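Local coordinates for protein oligogalacturonate lyase (Yersinia enterocolitica subsp. enterocolitica, PDB 3PE7) that catalyses the beta-elimination of oligogalacturonates, a cytoplasmic lyase reaction, and is built as a seven-bladed beta-propeller that binds manganese and calcium, at residues 42-47 with 90-95; 134-139 with 173-178; 195-200 with 243-248; 37-42 with 127-132. One frame throughout, in Å; residues are numbered along the deposited sequence.

Contact 1 (42-47 with 90-95); sequences CFTRDG and PDDDAL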
loop_
_atom_site.group_PDB
_atom_site.type_symbol
_atom_site.label_atom_id
_atom_site.label_comp_id
_atom_site.label_asym_id
_atom_site.label_seq_id
_atom_site.Cartn_x
_atom_site.Cartn_y
_atom_site.Cartn_z
ATOM N N CYS A 42 4.544 -0.921 8.438
ATOM C CA CYS A 42 3.748 -1.598 9.471
ATOM C C CYS A 42 4.537 -2.406 10.503
ATOM O O CYS A 42 4.016 -2.693 11.555
ATOM C CB CYS A 42 2.661 -2.514 8.861
ATOM S SG CYS A 42 3.293 -3.804 7.739
ATOM N N PHE A 43 5.773 -2.793 10.176
ATOM C CA PHE A 43 6.642 -3.442 11.141
ATOM C C PHE A 43 7.525 -2.410 11.818
ATOM O O PHE A 43 8.001 -1.507 11.163
ATOM C CB PHE A 43 7.559 -4.463 10.464
ATOM C CG PHE A 43 6.866 -5.705 10.039
ATOM C CD1 PHE A 43 6.643 -6.740 10.945
ATOM C CD2 PHE A 43 6.468 -5.853 8.708
ATOM C CE1 PHE A 43 6.013 -7.933 10.520
ATOM C CE2 PHE A 43 5.815 -7.012 8.289
ATOM C CZ PHE A 43 5.602 -8.053 9.190
ATOM N N THR A 44 7.762 -2.563 13.118
ATOM C CA THR A 44 8.790 -1.747 13.782
ATOM C C THR A 44 10.164 -2.147 13.213
ATOM O O THR A 44 10.305 -3.207 12.620
ATOM C CB THR A 44 8.756 -1.869 15.320
ATOM O OG1 THR A 44 8.802 -3.242 15.729
ATOM C CG2 THR A 44 7.486 -1.234 15.859
ATOM N N ARG A 45 11.159 -1.293 13.392
ATOM C CA ARG A 45 12.466 -1.519 12.754
ATOM C C ARG A 45 13.108 -2.857 13.115
ATOM O O ARG A 45 13.750 -3.481 12.264
ATOM C CB ARG A 45 13.413 -0.368 13.077
ATOM C CG ARG A 45 13.016 0.933 12.396
ATOM C CD ARG A 45 13.859 2.113 12.934
ATOM N NE ARG A 45 13.639 2.345 14.350
ATOM C CZ ARG A 45 14.269 3.291 15.043
ATOM N NH1 ARG A 45 15.143 4.087 14.434
ATOM N NH2 ARG A 45 14.031 3.432 16.339
ATOM N N ASP A 46 12.922 -3.307 14.351
ATOM C CA ASP A 46 13.505 -4.574 14.786
ATOM C C ASP A 46 12.633 -5.796 14.457
ATOM O O ASP A 46 12.954 -6.918 14.841
ATOM C CB ASP A 46 13.892 -4.535 16.275
ATOM C CG ASP A 46 12.711 -4.695 17.213
ATOM O OD1 ASP A 46 11.530 -4.612 16.775
ATOM O OD2 ASP A 46 12.976 -4.905 18.424
ATOM N N GLY A 47 11.524 -5.562 13.761
ATOM C CA GLY A 47 10.658 -6.647 13.288
ATOM C C GLY A 47 9.803 -7.294 14.368
ATOM O O GLY A 47 9.150 -8.300 14.102
ATOM N N PRO A 90 9.219 6.578 11.430
ATOM C CA PRO A 90 10.548 5.932 11.381
ATOM C C PRO A 90 11.053 5.447 12.733
ATOM O O PRO A 90 11.607 4.335 12.828
ATOM C CB PRO A 90 11.459 7.027 10.791
ATOM C CG PRO A 90 10.550 7.855 9.929
ATOM C CD PRO A 90 9.185 7.829 10.647
ATOM N N ASP A 91 10.823 6.241 13.784
ATOM C CA ASP A 91 11.315 5.909 15.114
ATOM C C ASP A 91 10.436 4.924 15.899
ATOM O O ASP A 91 10.696 4.637 17.065
ATOM C CB ASP A 91 11.589 7.199 15.923
ATOM C CG ASP A 91 12.758 8.003 15.365
ATOM O OD1 ASP A 91 13.651 7.412 14.701
ATOM O OD2 ASP A 91 12.796 9.237 15.594
ATOM N N ASP A 92 9.401 4.382 15.252
ATOM C CA ASP A 92 8.511 3.401 15.914
ATOM C C ASP A 92 7.697 3.951 17.085
ATOM O O ASP A 92 7.175 3.184 17.905
ATOM C CB ASP A 92 9.308 2.172 16.397
ATOM C CG ASP A 92 10.068 1.496 15.287
ATOM O OD1 ASP A 92 9.566 1.462 14.143
ATOM O OD2 ASP A 92 11.190 1.006 15.556
ATOM N N ASP A 93 7.573 5.272 17.167
ATOM C CA ASP A 93 6.942 5.875 18.329
ATOM C C ASP A 93 5.561 6.472 18.057
ATOM O O ASP A 93 4.904 6.958 18.984
ATOM C CB ASP A 93 7.869 6.927 18.965
ATOM C CG ASP A 93 8.261 8.040 18.011
ATOM O OD1 ASP A 93 8.847 9.037 18.493
ATOM O OD2 ASP A 93 8.044 7.952 16.781
ATOM N N ALA A 94 5.146 6.452 16.793
ATOM C CA ALA A 94 3.854 7.042 16.417
ATOM C C ALA A 94 3.143 6.270 15.318
ATOM O O ALA A 94 3.775 5.618 14.492
ATOM C CB ALA A 94 4.023 8.499 16.000
ATOM N N LEU A 95 1.816 6.367 15.318
ATOM C CA LEU A 95 0.990 5.923 14.198
ATOM C C LEU A 95 0.340 7.147 13.561
ATOM O O LEU A 95 -0.186 8.002 14.269
ATOM C CB LEU A 95 -0.098 4.969 14.679
ATOM C CG LEU A 95 -1.357 4.788 13.820
ATOM C CD1 LEU A 95 -1.041 4.018 12.525
ATOM C CD2 LEU A 95 -2.402 4.056 14.655
HETATM O O HOH W 1 12.570 1.836 18.107
HETATM O O HOH W 2 12.109 -1.445 16.619
#

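Contact 2 (134-139 with 173-178); sequences SDCTKL and VDLKTG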
loop_
_atom_site.group_PDB
_atom_site.type_symbol
_atom_site.label_atom_id
_atom_site.label_comp_id
_atom_site.label_asym_id
_atom_site.label_seq_id
_atom_site.Cartn_x
_atom_site.Cartn_y
_atom_site.Cartn_z
ATOM N N SER A 134 10.791 10.460 3.975
ATOM C CA SER A 134 11.579 9.534 4.788
ATOM C C SER A 134 11.820 10.050 6.205
ATOM O O SER A 134 11.817 9.274 7.165
ATOM C CB SER A 134 12.907 9.226 4.101
ATOM O OG SER A 134 12.689 8.508 2.899
ATOM N N ASP A 135 12.009 11.371 6.323
ATOM C CA ASP A 135 12.211 12.020 7.611
ATOM C C ASP A 135 10.954 12.085 8.500
ATOM O O ASP A 135 11.041 12.373 9.700
ATOM C CB ASP A 135 12.810 13.420 7.407
ATOM C CG ASP A 135 14.284 13.374 7.015
ATOM O OD1 ASP A 135 14.955 12.361 7.305
ATOM O OD2 ASP A 135 14.771 14.361 6.424
ATOM N N CYS A 136 9.799 11.811 7.893
ATOM C CA CYS A 136 8.480 11.894 8.543
ATOM C C CYS A 136 8.259 13.297 9.124
ATOM O O CYS A 136 7.921 13.453 10.303
ATOM C CB CYS A 136 8.293 10.780 9.582
ATOM S SG CYS A 136 6.553 10.416 9.937
ATOM N N THR A 137 8.480 14.300 8.272
ATOM C CA THR A 137 8.236 15.697 8.624
ATOM C C THR A 137 7.201 16.350 7.718
ATOM O O THR A 137 6.690 17.443 8.037
ATOM C CB THR A 137 9.547 16.538 8.590
ATOM O OG1 THR A 137 10.138 16.481 7.276
ATOM C CG2 THR A 137 10.524 16.067 9.646
ATOM N N LYS A 138 6.891 15.684 6.598
ATOM C CA LYS A 138 5.957 16.181 5.574
ATOM C C LYS A 138 5.126 15.025 5.008
ATOM O O LYS A 138 5.573 13.886 5.025
ATOM C CB LYS A 138 6.697 16.858 4.416
ATOM C CG LYS A 138 7.358 18.204 4.778
ATOM C CD LYS A 138 8.205 18.728 3.642
ATOM C CE LYS A 138 9.538 18.007 3.606
ATOM N NZ LYS A 138 10.513 18.627 2.646
ATOM N N LEU A 139 3.925 15.341 4.519
ATOM C CA LEU A 139 3.052 14.369 3.843
ATOM C C LEU A 139 2.631 14.898 2.492
ATOM O O LEU A 139 2.488 16.113 2.316
ATOM C CB LEU A 139 1.767 14.159 4.641
ATOM C CG LEU A 139 1.732 13.600 6.049
ATOM C CD1 LEU A 139 0.269 13.593 6.480
ATOM C CD2 LEU A 139 2.309 12.196 6.113
ATOM N N VAL A 173 1.765 18.667 3.249
ATOM C CA VAL A 173 1.435 19.051 4.612
ATOM C C VAL A 173 2.683 18.964 5.490
ATOM O O VAL A 173 3.405 17.963 5.460
ATOM C CB VAL A 173 0.297 18.162 5.209
ATOM C CG1 VAL A 173 0.101 18.419 6.703
ATOM C CG2 VAL A 173 -1.027 18.387 4.464
ATOM N N ASP A 174 2.930 20.028 6.251
ATOM C CA ASP A 174 3.997 20.056 7.245
ATOM C C ASP A 174 3.506 19.447 8.551
ATOM O O ASP A 174 2.537 19.936 9.159
ATOM C CB ASP A 174 4.442 21.507 7.461
ATOM C CG ASP A 174 5.693 21.622 8.314
ATOM O OD1 ASP A 174 5.718 21.102 9.452
ATOM O OD2 ASP A 174 6.651 22.276 7.834
ATOM N N LEU A 175 4.173 18.380 8.990
ATOM C CA LEU A 175 3.746 17.649 10.182
ATOM C C LEU A 175 3.976 18.379 11.512
ATOM O O LEU A 175 3.299 18.084 12.511
ATOM C CB LEU A 175 4.363 16.247 10.230
ATOM C CG LEU A 175 3.848 15.177 9.256
ATOM C CD1 LEU A 175 4.641 13.902 9.436
ATOM C CD2 LEU A 175 2.333 14.888 9.400
ATOM N N LYS A 176 4.932 19.308 11.532
ATOM C CA LYS A 176 5.221 20.076 12.744
ATOM C C LYS A 176 4.286 21.279 12.903
ATOM O O LYS A 176 3.794 21.558 13.998
ATOM C CB LYS A 176 6.683 20.542 12.774
ATOM C CG LYS A 176 7.653 19.571 13.462
ATOM C CD LYS A 176 8.601 18.894 12.471
ATOM C CE LYS A 176 9.804 19.778 12.134
ATOM N NZ LYS A 176 10.340 19.478 10.767
ATOM N N THR A 177 4.041 21.976 11.801
ATOM C CA THR A 177 3.272 23.224 11.830
ATOM C C THR A 177 1.806 22.997 11.467
ATOM O O THR A 177 0.917 23.694 11.959
ATOM C CB THR A 177 3.870 24.278 10.886
ATOM O OG1 THR A 177 3.735 23.836 9.531
ATOM C CG2 THR A 177 5.345 24.513 11.194
ATOM N N GLY A 178 1.554 22.017 10.607
ATOM C CA GLY A 178 0.209 21.757 10.138
ATOM C C GLY A 178 -0.141 22.624 8.948
ATOM O O GLY A 178 -1.269 22.577 8.454
HETATM O O HOH W 3 7.894 19.443 9.299
#

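Contact 3 (195-200 with 243-248); sequences YRPYDD and EFWVPD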
loop_
_atom_site.group_PDB
_atom_site.type_symbol
_atom_site.label_atom_id
_atom_site.label_comp_id
_atom_site.label_asym_id
_atom_site.label_seq_id
_atom_site.Cartn_x
_atom_site.Cartn_y
_atom_site.Cartn_z
ATOM N N TYR A 195 6.239 10.558 -2.016
ATOM C CA TYR A 195 7.600 11.130 -1.882
ATOM C C TYR A 195 8.635 10.069 -2.285
ATOM O O TYR A 195 8.514 8.914 -1.885
ATOM C CB TYR A 195 7.882 11.541 -0.432
ATOM C CG TYR A 195 7.633 13.000 -0.111
ATOM C CD1 TYR A 195 6.655 13.376 0.819
ATOM C CD2 TYR A 195 8.408 14.003 -0.705
ATOM C CE1 TYR A 195 6.436 14.730 1.125
ATOM C CE2 TYR A 195 8.202 15.328 -0.415
ATOM C CZ TYR A 195 7.221 15.691 0.502
ATOM O OH TYR A 195 7.042 17.015 0.791
ATOM N N ARG A 196 9.657 10.463 -3.048
ATOM C CA ARG A 196 10.799 9.580 -3.283
ATOM C C ARG A 196 11.545 9.408 -1.957
ATOM O O ARG A 196 11.920 10.404 -1.335
ATOM C CB ARG A 196 11.748 10.183 -4.318
ATOM C CG ARG A 196 12.964 9.279 -4.611
ATOM C CD ARG A 196 13.823 9.878 -5.735
ATOM N NE ARG A 196 14.976 9.028 -6.066
ATOM C CZ ARG A 196 16.016 9.453 -6.789
ATOM N NH1 ARG A 196 17.012 8.632 -7.086
ATOM N NH2 ARG A 196 16.056 10.718 -7.215
ATOM N N PRO A 197 11.752 8.148 -1.506
ATOM C CA PRO A 197 12.536 7.972 -0.289
ATOM C C PRO A 197 13.896 8.686 -0.388
ATOM O O PRO A 197 14.588 8.560 -1.402
ATOM C CB PRO A 197 12.724 6.455 -0.209
ATOM C CG PRO A 197 11.514 5.887 -0.868
ATOM C CD PRO A 197 11.235 6.861 -2.011
ATOM N N TYR A 198 14.240 9.435 0.662
ATOM C CA TYR A 198 15.537 10.152 0.797
ATOM C C TYR A 198 15.761 11.260 -0.219
ATOM O O TYR A 198 16.893 11.765 -0.369
ATOM C CB TYR A 198 16.719 9.148 0.829
ATOM C CG TYR A 198 16.429 8.004 1.774
ATOM C CD1 TYR A 198 16.457 8.189 3.151
ATOM C CD2 TYR A 198 16.057 6.751 1.289
ATOM C CE1 TYR A 198 16.154 7.145 4.016
ATOM C CE2 TYR A 198 15.742 5.712 2.136
ATOM C CZ TYR A 198 15.788 5.904 3.491
ATOM O OH TYR A 198 15.491 4.860 4.338
ATOM N N ASP A 199 14.692 11.653 -0.918
ATOM C CA ASP A 199 14.757 12.777 -1.866
ATOM C C ASP A 199 13.431 13.552 -1.861
ATOM O O ASP A 199 12.564 13.331 -2.702
ATOM C CB ASP A 199 15.110 12.282 -3.276
ATOM C CG ASP A 199 15.125 13.394 -4.322
ATOM O OD1 ASP A 199 15.334 14.573 -3.951
ATOM O OD2 ASP A 199 14.948 13.082 -5.523
ATOM N N ASP A 200 13.289 14.449 -0.895
ATOM C CA ASP A 200 12.081 15.287 -0.811
ATOM C C ASP A 200 11.820 16.147 -2.035
ATOM O O ASP A 200 10.694 16.607 -2.223
ATOM C CB ASP A 200 12.115 16.182 0.430
ATOM C CG ASP A 200 12.079 15.402 1.716
ATOM O OD1 ASP A 200 11.990 16.066 2.757
ATOM O OD2 ASP A 200 12.142 14.146 1.710
ATOM N N GLU A 243 2.828 1.042 -9.884
ATOM C CA GLU A 243 4.073 1.779 -9.634
ATOM C C GLU A 243 4.339 1.930 -8.133
ATOM O O GLU A 243 3.420 2.092 -7.321
ATOM C CB GLU A 243 4.101 3.146 -10.356
ATOM C CG GLU A 243 3.247 4.256 -9.712
ATOM C CD GLU A 243 1.761 4.140 -10.033
ATOM O OE1 GLU A 243 1.383 3.311 -10.909
ATOM O OE2 GLU A 243 0.963 4.883 -9.397
ATOM N N PHE A 244 5.613 1.825 -7.771
ATOM C CA PHE A 244 6.044 2.060 -6.399
ATOM C C PHE A 244 7.519 2.460 -6.397
ATOM O O PHE A 244 8.252 2.157 -7.346
ATOM C CB PHE A 244 5.807 0.847 -5.477
ATOM C CG PHE A 244 6.664 -0.353 -5.788
ATOM C CD1 PHE A 244 7.813 -0.628 -5.025
ATOM C CD2 PHE A 244 6.332 -1.215 -6.831
ATOM C CE1 PHE A 244 8.607 -1.754 -5.308
ATOM C CE2 PHE A 244 7.098 -2.340 -7.113
ATOM C CZ PHE A 244 8.245 -2.616 -6.346
ATOM N N TRP A 245 7.931 3.171 -5.350
ATOM C CA TRP A 245 9.343 3.447 -5.114
ATOM C C TRP A 245 10.011 2.241 -4.461
ATOM O O TRP A 245 9.517 1.725 -3.453
ATOM C CB TRP A 245 9.525 4.641 -4.160
ATOM C CG TRP A 245 9.230 6.006 -4.771
ATOM C CD1 TRP A 245 8.205 6.864 -4.415
ATOM C CD2 TRP A 245 9.949 6.652 -5.818
ATOM N NE1 TRP A 245 8.268 8.014 -5.178
ATOM C CE2 TRP A 245 9.315 7.899 -6.059
ATOM C CE3 TRP A 245 11.077 6.304 -6.575
ATOM C CZ2 TRP A 245 9.784 8.805 -7.015
ATOM C CZ3 TRP A 245 11.549 7.207 -7.538
ATOM C CH2 TRP A 245 10.888 8.438 -7.757
ATOM N N VAL A 246 11.151 1.812 -5.003
ATOM C CA VAL A 246 12.032 0.942 -4.195
ATOM C C VAL A 246 12.300 1.720 -2.900
ATOM O O VAL A 246 12.537 2.926 -2.952
ATOM C CB VAL A 246 13.357 0.623 -4.920
ATOM C CG1 VAL A 246 14.179 -0.418 -4.131
ATOM C CG2 VAL A 246 13.082 0.091 -6.322
ATOM N N PRO A 247 12.226 1.050 -1.736
ATOM C CA PRO A 247 12.306 1.797 -0.455
ATOM C C PRO A 247 13.593 2.561 -0.231
ATOM O O PRO A 247 13.578 3.523 0.530
ATOM C CB PRO A 247 12.109 0.716 0.612
ATOM C CG PRO A 247 11.250 -0.333 -0.079
ATOM C CD PRO A 247 11.729 -0.323 -1.548
ATOM N N ASP A 248 14.671 2.163 -0.894
ATOM C CA ASP A 248 15.919 2.954 -0.822
ATOM C C ASP A 248 15.906 4.186 -1.735
ATOM O O ASP A 248 16.842 4.983 -1.699
ATOM C CB ASP A 248 17.163 2.080 -1.055
ATOM C CG ASP A 248 17.286 1.558 -2.493
ATOM O OD1 ASP A 248 16.442 1.864 -3.372
ATOM O OD2 ASP A 248 18.280 0.830 -2.737
#

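Contact 4 (37-42 with 127-132); sequences YFYQKC and YGTWVA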
loop_
_atom_site.group_PDB
_atom_site.type_symbol
_atom_site.label_atom_id
_atom_site.label_comp_id
_atom_site.label_asym_id
_atom_site.label_seq_id
_atom_site.Cartn_x
_atom_site.Cartn_y
_atom_site.Cartn_z
ATOM N N TYR A 37 -1.801 -1.055 3.676
ATOM C CA TYR A 37 -1.278 -1.005 2.317
ATOM C C TYR A 37 0.229 -1.331 2.313
ATOM O O TYR A 37 0.972 -0.926 3.222
ATOM C CB TYR A 37 -1.559 0.353 1.666
ATOM C CG TYR A 37 -3.002 0.568 1.262
ATOM C CD1 TYR A 37 -3.782 -0.479 0.761
ATOM C CD2 TYR A 37 -3.568 1.841 1.318
ATOM C CE1 TYR A 37 -5.121 -0.255 0.353
ATOM C CE2 TYR A 37 -4.878 2.072 0.916
ATOM C CZ TYR A 37 -5.647 1.030 0.437
ATOM O OH TYR A 37 -6.951 1.278 0.050
ATOM N N PHE A 38 0.652 -2.081 1.305
ATOM C CA PHE A 38 1.982 -2.706 1.291
ATOM C C PHE A 38 3.159 -1.738 1.276
ATOM O O PHE A 38 4.269 -2.112 1.667
ATOM C CB PHE A 38 2.115 -3.683 0.101
ATOM C CG PHE A 38 1.898 -3.045 -1.237
ATOM C CD1 PHE A 38 2.951 -2.438 -1.922
ATOM C CD2 PHE A 38 0.616 -3.028 -1.801
ATOM C CE1 PHE A 38 2.742 -1.825 -3.160
ATOM C CE2 PHE A 38 0.397 -2.408 -3.024
ATOM C CZ PHE A 38 1.457 -1.814 -3.706
ATOM N N TYR A 39 2.928 -0.518 0.795
ATOM C CA TYR A 39 4.010 0.485 0.703
ATOM C C TYR A 39 4.167 1.326 1.980
ATOM O O TYR A 39 5.133 2.120 2.095
ATOM C CB TYR A 39 3.832 1.361 -0.546
ATOM C CG TYR A 39 2.470 2.021 -0.638
ATOM C CD1 TYR A 39 1.388 1.368 -1.246
ATOM C CD2 TYR A 39 2.263 3.300 -0.101
ATOM C CE1 TYR A 39 0.123 1.980 -1.325
ATOM C CE2 TYR A 39 1.020 3.903 -0.172
ATOM C CZ TYR A 39 -0.046 3.238 -0.766
ATOM O OH TYR A 39 -1.274 3.858 -0.836
ATOM N N GLN A 40 3.239 1.153 2.929
ATOM C CA GLN A 40 3.230 1.898 4.210
ATOM C C GLN A 40 3.879 1.077 5.327
ATOM O O GLN A 40 3.599 -0.129 5.478
ATOM C CB GLN A 40 1.799 2.303 4.633
ATOM C CG GLN A 40 1.035 3.237 3.644
ATOM C CD GLN A 40 1.501 4.695 3.709
ATOM O OE1 GLN A 40 0.698 5.602 3.995
ATOM N NE2 GLN A 40 2.787 4.933 3.441
ATOM N N LYS A 41 4.747 1.714 6.119
ATOM C CA LYS A 41 5.432 0.992 7.203
ATOM C C LYS A 41 4.468 0.408 8.233
ATOM O O LYS A 41 3.655 1.147 8.816
ATOM C CB LYS A 41 6.464 1.898 7.905
ATOM C CG LYS A 41 7.159 1.213 9.075
ATOM C CD LYS A 41 8.180 2.155 9.718
ATOM C CE LYS A 41 8.671 1.574 11.039
ATOM N NZ LYS A 41 9.668 2.494 11.702
ATOM N N CYS A 42 4.544 -0.921 8.438
ATOM C CA CYS A 42 3.748 -1.598 9.471
ATOM C C CYS A 42 4.537 -2.406 10.503
ATOM O O CYS A 42 4.016 -2.693 11.555
ATOM C CB CYS A 42 2.661 -2.514 8.861
ATOM S SG CYS A 42 3.293 -3.804 7.739
ATOM N N TYR A 127 -8.660 12.268 -0.967
ATOM C CA TYR A 127 -8.701 11.109 -1.849
ATOM C C TYR A 127 -7.434 10.271 -1.715
ATOM O O TYR A 127 -6.325 10.782 -1.823
ATOM C CB TYR A 127 -8.914 11.501 -3.315
ATOM C CG TYR A 127 -8.766 10.314 -4.242
ATOM C CD1 TYR A 127 -7.583 10.099 -4.961
ATOM C CD2 TYR A 127 -9.790 9.365 -4.356
ATOM C CE1 TYR A 127 -7.432 8.980 -5.796
ATOM C CE2 TYR A 127 -9.644 8.247 -5.180
ATOM C CZ TYR A 127 -8.467 8.068 -5.898
ATOM O OH TYR A 127 -8.317 6.969 -6.695
ATOM N N GLY A 128 -7.612 8.978 -1.482
ATOM C CA GLY A 128 -6.481 8.048 -1.365
ATOM C C GLY A 128 -5.661 8.205 -0.093
ATOM O O GLY A 128 -6.152 8.683 0.945
ATOM N N THR A 129 -4.392 7.805 -0.182
ATOM C CA THR A 129 -3.538 7.628 0.984
ATOM C C THR A 129 -2.530 8.781 1.108
ATOM O O THR A 129 -1.929 9.168 0.124
ATOM C CB THR A 129 -2.789 6.277 0.888
ATOM O OG1 THR A 129 -3.758 5.213 0.768
ATOM C CG2 THR A 129 -1.952 6.025 2.127
ATOM N N TRP A 130 -2.377 9.312 2.314
ATOM C CA TRP A 130 -1.336 10.322 2.585
ATOM C C TRP A 130 -0.016 9.596 2.824
ATOM O O TRP A 130 0.022 8.608 3.583
ATOM C CB TRP A 130 -1.717 11.151 3.810
ATOM C CG TRP A 130 -2.914 11.988 3.566
ATOM C CD1 TRP A 130 -4.219 11.600 3.662
ATOM C CD2 TRP A 130 -2.930 13.361 3.151
ATOM N NE1 TRP A 130 -5.055 12.655 3.338
ATOM C CE2 TRP A 130 -4.286 13.747 3.020
ATOM C CE3 TRP A 130 -1.930 14.302 2.869
ATOM C CZ2 TRP A 130 -4.668 15.044 2.634
ATOM C CZ3 TRP A 130 -2.311 15.592 2.476
ATOM C CH2 TRP A 130 -3.667 15.949 2.368
ATOM N N VAL A 131 1.067 10.072 2.198
ATOM C CA VAL A 131 2.361 9.359 2.277
ATOM C C VAL A 131 3.434 10.310 2.789
ATOM O O VAL A 131 3.541 11.433 2.309
ATOM C CB VAL A 131 2.774 8.791 0.885
ATOM C CG1 VAL A 131 4.238 8.291 0.883
ATOM C CG2 VAL A 131 1.825 7.675 0.481
ATOM N N ALA A 132 4.219 9.852 3.763
ATOM C CA ALA A 132 5.241 10.713 4.366
ATOM C C ALA A 132 6.549 10.678 3.599
ATOM O O ALA A 132 6.835 9.741 2.855
ATOM C CB ALA A 132 5.477 10.324 5.823
#

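Contact 1 (42-47 with 90-95)
Arg45 and Asp92 join two loops that occupy equivalent places in neighbouring sheets of the beta-propeller, each linking a short strand to the longer one after it, and with Asp91 they form a salt-bridge network. The carboxylate of Asp92 is the receiving group. Its OD2 takes the Arg45 backbone N at 3.2 Å, on the syn side, and the side-chain NE of the same arginine at 3.0 Å, the second donor coming in above the carboxylate on the other face of its plane. Arg45 can supply both because its chain bends at chi3 (-63°), which brings NE back toward OD2, where the bond is fairly straight (161°) and lies near the guanidinium plane. Two waters also donate to OD2, one linking it to Arg45 NH2 and the other to Asp46 N. Asp91 CA lies over the centre of one guanidinium face, while Asp91 OD1 stands 3.7 Å from Arg45 NH1, well out of the plane, a long pairing of charges. Thr44 packs its CB 3.6 Å from Asp92 CG, and its OG1 accepts from Lys49 N; Gly47 N to Thr44 O closes the type I turn. Asp92 OD1 also pairs with Lys41. On the buried side, Leu95 packs on Leu51 of strand 49-54, and Phe43 reaches Leu50 of that strand and Leu366 of strand 364-369.

Contact 2 (134-139 with 173-178)
Leu139 and Val173 form an antiparallel hydrogen-bonded pair, each N donating to the other's O at 2.8 Å, and one step along Lys138 and Asp174 make a non-hydrogen-bonded pair in which Val173 O also receives the CA-H of Lys138. The ladder runs one rung past the strands: Leu175 N donates to Thr137 O at 2.8 Å from about 40° above the carbonyl plane. Leu175 is the principal side chain of this end. Its CG is anti to the carbonyl carbon (chi1 -72°), and from there the two methyls separate. CD2 sits 3.6 Å from Leu139 CG, the two side chains crossing at about a right angle, while CD1 rests 3.4 Å from Cys136 O and 4.0 Å from Cys136 SG. On the other side of the sheet the contact is polar. A water donates to Thr137 O and to Asp174 OD1 and accepts from Lys176 NZ, whose doubly bent chain brings its tip within 3.6 Å of Thr137 CG2. Asp174 OD1 also accepts from Lys176 N and Thr177 N, an Asx turn and Asx motif where the chain leaves the strand. Lys138 NZ forms salt bridges with Glu223 and Asp200. Leu139 meanwhile packs on Trp130, Ala132 and Phe87. Hydrophobic on one face and polar on the other, this is the open end of the central strand pair in a four-stranded antiparallel blade of the propeller.

Contact 3 (195-200 with 243-248)
Trp245 lays one face of its indole against Arg196 and Pro197, and this is where the contact is tightly packed. Arg196 CA sits 3.6 Å from the centroid of the five-membered ring, only 18° off its normal, and Pro197 CD is 3.9 Å from the same centroid, making two CH-pi contacts. Arg196 CG is anti to the backbone N (chi1 -179°), and the extended chain beyond it continues over the six-membered ring: CB is 3.6 Å from Trp245 CZ2 and CD 3.8 Å from Trp245 CH2. Trp245 NE1 is bound to Ile194. Farther along, Pro197 CB closes to 3.1 Å from Pro247 O. The exposed side is looser. There Tyr198 brings the edge of its ring to Asp248 O, with CD2 3.6 Å away, while its hydroxyl bonds to Tyr292. The polar tip of Arg196 works beyond the indole: NH2 forms salt bridges with Asp199 OD2, on its anti side, and with Glu272, a ligand of the second calcium, and NE binds Gly249. CH-pi and apolar contacts thus join the two segments, while the guanidinium, paired with Asp199 and Glu272, probably helps to balance and position that acidic calcium ligand.

Contact 4 (37-42 with 127-132)
Tyr39 and Thr129 meet tip to tip in a small, largely side-chain contact near the centre of the propeller, between the loop 37-42 and the strand 124-132 of a different sheet. The backbones stay well apart, and side chains bridge the interval. Tyr39 OH stands 3.3 Å from Thr129 OG1, a weak hydrogen bond whose proton is not settled, and also 3.3 Å from Thr129 CB. Tyr39 reaches this far from a type I turn, with its CG between the backbone N and carbonyl carbon (chi1 54°). The edge of its ring also touches a methyl, CE2 lying 3.9 Å from Val131 CG2, and the rings of Tyr39 and His192 meet edge-to-face. Thr129 OG1 is met a second time from the side of Tyr37, whose CE2 approaches at 3.3 Å with the oxygen near the ring plane. Gln40 points toward the Thr129 methyl, its CD 4.0 Å from CG2. Tyr37 in turn touches Gln350 and meets the ring of His355, both ligands of the manganese ion. The chemistry is thus that of two hydroxyls in a weak bond amid aromatic and methyl contacts, and it makes Tyr37 a second-shell neighbour of the metal site.

How the contacts relate
From the N terminus the chain first enters 37-42 and then, sharing Cys42, 42-47. Contact 1 closes at 90-95, tying two adjacent blades across their loops. Contact 4 closes later, at 127-132, so contact 1 nests inside its loop, and a third blade is brought in near the central axis. The chain then turns from strand 124-132 into strand 138-145, and contact 2 closes within that same blade at 173-178. Contact 3 follows in series, joining the ends of the first strands of the next two blades. Packing links the four: Pro90 rests on Cys136, Ala132 on Leu139, and Tyr195 on Ala132, while Ser134 probably hydrogen-bonds Tyr198 N.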